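Local coordinates for bubble protein (PDB 1UOY), which may act as a toxin of the fungal exudate and may recognise a partner carrying a negatively charged surface, at residues A20-R25 with G41-V46. Numbering follows the deposited sequence.
Sequences AGNGDR and GKWTEV
The edge of the Trp43 indole, its CZ2 and CH2 carbons, abuts the face of the Asn22 amide, the two planes turned 69° apart. The contact joins an outer strand, 42-48, of the three-stranded antiparallel sheet in this small disulfide-rich protein to the loop leading into the other outer strand, 26-28. Asn22 OD1 lies near the ring plane, 3.5 Å from Trp43 CH2, which probably adds a weak electrostatic attraction to the van der Waals contact. Further round the rim, also near the ring plane, the Arg25 carbonyl oxygen lies 4.1 Å from Trp43 CZ3. Phe27 of strand 26-28 meets the indole with its ring at a steep angle. In the third flat group, the Arg25 guanidinium, Gly21 O and Asn22 O lie nearly in the plane.

Trp43 suits its place because a long, flat side chain can bridge the gap from strand to loop while remaining buried; with its CG anti to its own carbonyl carbon (chi1 -72°), the six-membered ring is carried out to Asn22. Asparagine suits the loop side by offering a flat surface to the ring while its ND2 donates to the carbonyl of Lys19, which helps fix how the amide is turned.

The chain reverses here, in a type II' turn from Asn22 to Arg25. Gly23 fits its second position, where phi is positive (56°), a conformation easy for a residue without a side chain. Arg25, long enough to fold back over the turn, places NH1 2.9 Å from Gly21 O, tying the short 3-10 segment to the turn. Asn22 O is gripped twice, from opposite faces of its carbonyl plane: by Arg25 N at 3.1 Å, and by Arg25 NH1 at 3.0 Å, which sits well above that plane rather than on a lone pair.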
loop_
_atom_site.group_PDB
_atom_site.type_symbol
_atom_site.label_atom_id
_atom_site.label_comp_id
_atom_site.label_asym_id
_atom_site.label_seq_id
_atom_site.Cartn_x
_atom_site.Cartn_y
_atom_site.Cartn_z
ATOM N N ALA A 20 0.131 12.005 7.007
ATOM C CA ALA A 20 -1.278 12.316 6.830
ATOM C C ALA A 20 -1.634 12.827 5.415
ATOM O O ALA A 20 -2.769 12.604 4.951
ATOM C CB ALA A 20 -1.701 13.328 7.879
ATOM N N GLY A 21 -0.687 13.489 4.749
ATOM C CA GLY A 21 -0.897 13.996 3.392
ATOM C C GLY A 21 -1.195 12.915 2.367
ATOM O O GLY A 21 -1.611 13.223 1.263
ATOM N N ASN A 22 -0.965 11.652 2.709
ATOM C CA ASN A 22 -1.318 10.579 1.799
ATOM C C ASN A 22 -2.820 10.590 1.516
ATOM O O ASN A 22 -3.245 10.104 0.449
ATOM C CB ASN A 22 -0.928 9.217 2.405
ATOM C CG ASN A 22 0.523 8.910 2.198
ATOM O OD1 ASN A 22 0.935 8.629 1.085
ATOM N ND2 ASN A 22 1.318 8.944 3.267
ATOM N N GLY A 23 -3.608 11.156 2.426
ATOM C CA GLY A 23 -5.041 11.173 2.191
ATOM C C GLY A 23 -5.546 9.756 1.981
ATOM O O GLY A 23 -5.101 8.816 2.690
ATOM N N ASP A 24 -6.468 9.576 1.022
ATOM C CA ASP A 24 -7.021 8.260 0.806
ATOM C C ASP A 24 -6.387 7.510 -0.325
ATOM O O ASP A 24 -6.985 6.598 -0.865
ATOM C CB ASP A 24 -8.542 8.343 0.634
ATOM C CG ASP A 24 -8.986 9.170 -0.554
ATOM O OD1 ASP A 24 -8.188 9.482 -1.466
ATOM O OD2 ASP A 24 -10.207 9.487 -0.598
ATOM N N ARG A 25 -5.141 7.861 -0.658
ATOM C CA ARG A 25 -4.446 7.099 -1.719
ATOM C C ARG A 25 -4.365 5.628 -1.342
ATOM O O ARG A 25 -4.121 5.252 -0.178
ATOM C CB ARG A 25 -3.005 7.601 -1.868
ATOM C CG ARG A 25 -2.869 8.933 -2.593
ATOM C CD ARG A 25 -1.384 9.263 -2.632
ATOM N NE ARG A 25 -0.993 10.560 -3.216
ATOM C CZ ARG A 25 -0.986 11.705 -2.547
ATOM N NH1 ARG A 25 -1.473 11.820 -1.317
ATOM N NH2 ARG A 25 -0.267 12.735 -3.027
ATOM N N GLY A 41 -2.434 6.976 10.898
ATOM C CA GLY A 41 -0.995 7.013 10.855
ATOM C C GLY A 41 -0.275 5.764 10.459
ATOM O O GLY A 41 0.942 5.719 10.557
ATOM N N LYS A 42 -1.024 4.749 10.036
ATOM C CA LYS A 42 -0.412 3.511 9.614
ATOM C C LYS A 42 -1.004 3.014 8.306
ATOM O O LYS A 42 -2.198 3.209 8.042
ATOM C CB LYS A 42 -0.651 2.430 10.681
ATOM C CG LYS A 42 -0.106 2.783 12.065
ATOM C CD LYS A 42 1.428 2.834 12.104
ATOM C CE LYS A 42 1.952 3.255 13.501
ATOM N NZ LYS A 42 3.360 3.845 13.474
ATOM N N TRP A 43 -0.159 2.398 7.479
ATOM C CA TRP A 43 -0.685 1.764 6.256
ATOM C C TRP A 43 -1.569 0.605 6.681
ATOM O O TRP A 43 -1.127 -0.345 7.294
ATOM C CB TRP A 43 0.441 1.278 5.337
ATOM C CG TRP A 43 1.124 2.434 4.688
ATOM C CD1 TRP A 43 2.392 2.903 4.965
ATOM C CD2 TRP A 43 0.573 3.299 3.706
ATOM N NE1 TRP A 43 2.646 4.007 4.212
ATOM C CE2 TRP A 43 1.552 4.279 3.430
ATOM C CE3 TRP A 43 -0.653 3.356 3.027
ATOM C CZ2 TRP A 43 1.340 5.309 2.523
ATOM C CZ3 TRP A 43 -0.874 4.414 2.116
ATOM C CH2 TRP A 43 0.125 5.364 1.891
ATOM N N THR A 44 -2.839 0.670 6.329
ATOM C CA THR A 44 -3.849 -0.276 6.822
ATOM C C THR A 44 -4.464 -0.975 5.654
ATOM O O THR A 44 -4.874 -0.333 4.670
ATOM C CB THR A 44 -4.910 0.567 7.570
ATOM O OG1 THR A 44 -4.283 1.252 8.662
ATOM C CG2 THR A 44 -6.021 -0.284 8.160
ATOM N N GLU A 45 -4.562 -2.292 5.753
ATOM C CA GLU A 45 -5.142 -3.050 4.634
ATOM C C GLU A 45 -6.643 -2.793 4.537
ATOM O O GLU A 45 -7.369 -2.978 5.533
ATOM C CB GLU A 45 -4.866 -4.547 4.796
ATOM C CG GLU A 45 -5.354 -5.358 3.593
ATOM C CD GLU A 45 -4.872 -6.776 3.631
ATOM O OE1 GLU A 45 -5.659 -7.654 4.054
ATOM O OE2 GLU A 45 -3.703 -7.009 3.269
ATOM N N VAL A 46 -7.052 -2.308 3.365
ATOM C CA VAL A 46 -8.474 -2.025 3.096
ATOM C C VAL A 46 -9.137 -3.039 2.175
ATOM O O VAL A 46 -10.382 -3.062 2.055
ATOM C CB VAL A 46 -8.696 -0.584 2.561
ATOM C CG1 VAL A 46 -8.330 0.440 3.654
ATOM C CG2 VAL A 46 -7.908 -0.346 1.305
#